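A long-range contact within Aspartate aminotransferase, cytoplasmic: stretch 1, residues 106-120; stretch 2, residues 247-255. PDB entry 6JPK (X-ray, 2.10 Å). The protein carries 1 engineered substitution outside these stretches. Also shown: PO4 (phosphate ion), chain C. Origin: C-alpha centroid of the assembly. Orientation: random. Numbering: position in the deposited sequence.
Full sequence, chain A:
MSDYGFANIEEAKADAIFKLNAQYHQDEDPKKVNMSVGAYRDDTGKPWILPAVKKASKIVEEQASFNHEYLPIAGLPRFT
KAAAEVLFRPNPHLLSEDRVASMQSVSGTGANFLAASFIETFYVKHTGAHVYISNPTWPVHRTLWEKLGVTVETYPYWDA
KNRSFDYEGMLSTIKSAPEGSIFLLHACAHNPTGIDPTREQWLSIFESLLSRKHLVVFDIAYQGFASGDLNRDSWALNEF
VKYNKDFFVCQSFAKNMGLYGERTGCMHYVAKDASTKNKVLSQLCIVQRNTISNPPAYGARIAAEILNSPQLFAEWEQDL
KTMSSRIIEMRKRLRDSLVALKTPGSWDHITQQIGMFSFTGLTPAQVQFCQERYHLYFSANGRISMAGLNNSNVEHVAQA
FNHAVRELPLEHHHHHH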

# COMPACT_ATOMS: atom_id res chain seq x y z
N VAL A 106 1.30 1.97 -4.53
CA VAL A 106 -0.07 1.53 -4.26
C VAL A 106 -0.98 2.48 -5.04
O VAL A 106 -1.57 3.40 -4.47
N SER A 107 -1.05 2.26 -6.35
CA SER A 107 -1.83 3.04 -7.30
C SER A 107 -1.43 4.51 -7.32
O SER A 107 -0.34 4.87 -6.86
N GLY A 108 -2.29 5.35 -7.88
CA GLY A 108 -1.95 6.76 -8.03
C GLY A 108 -1.81 7.48 -6.70
O GLY A 108 -0.95 8.36 -6.55
N THR A 109 -2.65 7.14 -5.72
CA THR A 109 -2.57 7.83 -4.43
C THR A 109 -1.23 7.56 -3.76
O THR A 109 -0.58 8.48 -3.25
N GLY A 110 -0.80 6.29 -3.76
CA GLY A 110 0.50 5.95 -3.21
C GLY A 110 1.65 6.58 -3.97
O GLY A 110 2.67 6.95 -3.36
N ALA A 111 1.52 6.72 -5.29
CA ALA A 111 2.55 7.45 -6.04
C ALA A 111 2.62 8.91 -5.58
O ALA A 111 3.71 9.46 -5.38
N ASN A 112 1.46 9.55 -5.41
CA ASN A 112 1.44 10.92 -4.91
C ASN A 112 2.04 11.00 -3.51
O ASN A 112 2.76 11.96 -3.19
N PHE A 113 1.77 10.00 -2.67
CA PHE A 113 2.34 10.01 -1.33
C PHE A 113 3.86 9.91 -1.39
O PHE A 113 4.57 10.63 -0.67
N LEU A 114 4.37 9.05 -2.27
CA LEU A 114 5.82 8.93 -2.44
C LEU A 114 6.44 10.25 -2.88
O LEU A 114 7.44 10.70 -2.31
N ALA A 115 5.89 10.84 -3.94
CA ALA A 115 6.47 12.07 -4.47
C ALA A 115 6.43 13.17 -3.42
O ALA A 115 7.41 13.89 -3.23
N ALA A 116 5.30 13.29 -2.71
CA ALA A 116 5.16 14.37 -1.74
C ALA A 116 6.08 14.16 -0.55
O ALA A 116 6.69 15.12 -0.07
N SER A 117 6.20 12.92 -0.05
CA SER A 117 7.14 12.64 1.03
C SER A 117 8.56 13.00 0.62
O SER A 117 9.28 13.70 1.34
N PHE A 118 8.98 12.54 -0.56
CA PHE A 118 10.32 12.88 -1.03
C PHE A 118 10.49 14.40 -1.17
O PHE A 118 11.48 14.97 -0.70
N ILE A 119 9.54 15.06 -1.83
CA ILE A 119 9.68 16.49 -2.09
C ILE A 119 9.67 17.29 -0.78
O ILE A 119 10.41 18.27 -0.64
N GLU A 120 8.86 16.87 0.19
CA GLU A 120 8.85 17.57 1.48
C GLU A 120 10.22 17.49 2.16
O GLU A 120 10.76 18.51 2.60
N PHE A 247 11.50 16.62 -13.30
CA PHE A 247 10.12 16.73 -12.83
C PHE A 247 9.65 15.35 -12.38
O PHE A 247 10.35 14.35 -12.57
N PHE A 248 8.44 15.32 -11.79
CA PHE A 248 7.85 14.10 -11.24
C PHE A 248 6.55 13.75 -11.95
O PHE A 248 5.83 14.63 -12.44
N VAL A 249 6.26 12.45 -11.99
CA VAL A 249 5.01 11.95 -12.57
C VAL A 249 4.42 10.91 -11.63
O VAL A 249 5.12 9.98 -11.21
N CYS A 250 3.13 11.04 -11.33
CA CYS A 250 2.38 10.05 -10.55
C CYS A 250 1.34 9.40 -11.45
O CYS A 250 0.43 10.08 -11.94
N GLN A 251 1.46 8.09 -11.65
CA GLN A 251 0.74 7.36 -12.69
C GLN A 251 -0.13 6.29 -12.06
O GLN A 251 0.33 5.56 -11.18
N SER A 252 -1.38 6.21 -12.50
CA SER A 252 -2.31 5.20 -12.02
C SER A 252 -2.80 4.37 -13.19
O SER A 252 -3.07 4.90 -14.28
N PHE A 253 -2.94 3.06 -12.97
CA PHE A 253 -3.60 2.17 -13.91
C PHE A 253 -4.99 1.77 -13.43
O PHE A 253 -5.58 0.85 -13.99
N ALA A 254 -5.50 2.46 -12.41
CA ALA A 254 -6.79 2.10 -11.83
C ALA A 254 -7.90 2.17 -12.87
O ALA A 254 -8.72 1.25 -12.99
N LYS A 255 -7.96 3.28 -13.62
CA LYS A 255 -9.03 3.44 -14.60
C LYS A 255 -8.66 2.90 -15.98
O LYS A 255 -9.49 2.25 -16.62

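Strand 247-252 runs nearly antiparallel to the helix of stretch 1, with 162° between their directions and a closest axis approach of 6.6 Å. The strand therefore meets the helix from its later turns back to its beginning.

Phe247 (chi1 p) is out of reach of the helix. Phe248 points toward it and adopts chi1 m, chi2 79°. Its ring meets three helix residues. Ile119 (m, t) sets its methyl over one face: Ile119 CD1 lies 3.8 Å from Phe248 CE1 and 3.9 Å from the centroid of the Phe248 ring, a CH-pi contact. Phe118 (chi1 t) meets the ring rim to rim, with Phe118 CD2 3.7 Å from Phe248 CZ and the planes at 46°. Ala115 CB approaches obliquely, 4.4 Å from Phe248 CD2.

Val249 (t) points away, in keeping with the alternation of a strand. Cys250 (m) points back toward the helix, where it meets two alanines. Cys250 CB is 3.8 Å from Ala111 CB, and Cys250 SG is 3.9 Å from Ala115 CB. Asn112 (m) starts sideways, but its end comes nearer, placing Asn112 ND2 3.7 Å from Cys250 CB. That same Asn112 ND2 donates to Gly108 O at 2.9 Å.

Gln251 (t, t) points away; Gln251 O lies 4.1 Å from Gly108 CA. Ser252 (t) lies sideways, with Ser252 CB 3.7 Å from Gly108 N. A CB on Gly108 would clash with Ser252 CB, so the close fit here depends on glycine.

A phosphate ion, probably from the crystallisation liquor, joins the two stretches. Phosphate O2 accepts hydrogen bonds from Ser252 OG (2.6 Å), Gly108 N (2.7 Å) and Ser107 OG (2.4 Å, very short). Phosphate O1 accepts from Thr109 N at 2.9 Å. Ser252 OG also accepts from Ala254 N at 3.0 Å. Phe253 (m) makes no contact. Ala254 points toward the helix, with Ala254 CB 3.9 Å from Ser107 OG. Lys255 is out of reach.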

# COMPACT_ATOMS: atom_id res chain seq x y z
CB VAL A 106 -0.38 1.55 -2.75
CG1 VAL A 106 -1.77 0.99 -2.48
CG2 VAL A 106 0.67 0.75 -1.98
CB SER A 107 -3.33 2.89 -7.02
OG SER A 107 -4.09 2.93 -8.22
CB THR A 109 -3.72 7.41 -3.53
OG1 THR A 109 -4.95 7.72 -4.18
CG2 THR A 109 -3.65 8.17 -2.20
CB ALA A 111 2.28 7.37 -7.54
CB ASN A 112 -0.00 11.46 -4.91
CG ASN A 112 -0.44 11.99 -6.29
OD1 ASN A 112 -0.12 13.11 -6.66
ND2 ASN A 112 -1.17 11.17 -7.05
CB PHE A 113 1.76 8.87 -0.49
CG PHE A 113 2.34 8.78 0.90
CD1 PHE A 113 3.39 7.92 1.17
CD2 PHE A 113 1.85 9.59 1.91
CE1 PHE A 113 3.95 7.85 2.44
CE2 PHE A 113 2.39 9.52 3.19
CZ PHE A 113 3.44 8.66 3.46
CB LEU A 114 6.15 7.84 -3.46
CG LEU A 114 6.58 6.46 -3.01
CD1 LEU A 114 6.92 5.62 -4.25
CD2 LEU A 114 7.79 6.56 -2.08
CB ALA A 115 5.73 12.49 -5.74
CB ALA A 116 3.71 14.47 -1.27
CB SER A 117 7.09 11.17 1.45
OG SER A 117 5.80 10.80 1.86
CB PHE A 118 10.61 12.20 -2.37
CG PHE A 118 11.94 12.62 -2.94
CD1 PHE A 118 13.10 12.03 -2.49
CD2 PHE A 118 12.02 13.66 -3.85
CE1 PHE A 118 14.33 12.43 -2.97
CE2 PHE A 118 13.23 14.07 -4.32
CZ PHE A 118 14.41 13.45 -3.88
CB ILE A 119 8.59 16.96 -3.07
CG1 ILE A 119 8.88 16.40 -4.47
CG2 ILE A 119 8.53 18.49 -3.13
CD1 ILE A 119 7.68 16.43 -5.43
CB GLU A 120 7.75 16.99 2.39
CG GLU A 120 7.55 17.78 3.69
CD GLU A 120 8.58 17.46 4.77
OE1 GLU A 120 8.94 18.38 5.52
OE2 GLU A 120 9.04 16.30 4.85
CB PHE A 247 9.20 17.33 -13.91
CG PHE A 247 9.05 16.47 -15.16
CD1 PHE A 247 10.05 16.42 -16.12
CD2 PHE A 247 7.88 15.74 -15.39
CE1 PHE A 247 9.91 15.64 -17.28
CE2 PHE A 247 7.72 14.96 -16.54
CZ PHE A 247 8.74 14.91 -17.49
CB PHE A 248 7.52 14.25 -9.75
CG PHE A 248 8.73 14.44 -8.88
CD1 PHE A 248 9.34 15.69 -8.79
CD2 PHE A 248 9.25 13.38 -8.14
CE1 PHE A 248 10.45 15.88 -7.98
CE2 PHE A 248 10.36 13.57 -7.31
CZ PHE A 248 10.97 14.82 -7.25
CB VAL A 249 5.23 11.33 -13.97
CG1 VAL A 249 3.89 10.88 -14.56
CG2 VAL A 249 5.94 12.31 -14.91
CB CYS A 250 1.72 10.68 -9.33
SG CYS A 250 2.87 11.60 -8.29
CB GLN A 251 1.73 6.73 -13.67
CG GLN A 251 1.17 5.79 -14.72
CD GLN A 251 2.29 5.12 -15.50
OE1 GLN A 251 3.36 4.84 -14.94
NE2 GLN A 251 2.09 4.90 -16.80
CB SER A 252 -3.52 5.85 -11.31
OG SER A 252 -4.52 4.90 -11.02
CB PHE A 253 -2.74 0.93 -14.18
CG PHE A 253 -1.46 1.24 -14.91
CD1 PHE A 253 -0.32 1.62 -14.21
CD2 PHE A 253 -1.41 1.19 -16.29
CE1 PHE A 253 0.86 1.92 -14.87
CE2 PHE A 253 -0.23 1.49 -16.95
CZ PHE A 253 0.90 1.86 -16.24
CB ALA A 254 -7.10 3.02 -10.64
CB LYS A 255 -9.43 4.92 -14.69
CG LYS A 255 -9.51 5.66 -13.33
CD LYS A 255 -10.88 5.65 -12.72
CE LYS A 255 -11.06 6.74 -11.63
NZ LYS A 255 -10.33 6.51 -10.33
P PO4 C . -5.87 5.66 -7.37
O1 PO4 C . -5.19 5.83 -6.03
O2 PO4 C . -4.91 5.16 -8.42
O3 PO4 C . -7.02 4.69 -7.19
O4 PO4 C . -6.43 6.97 -7.88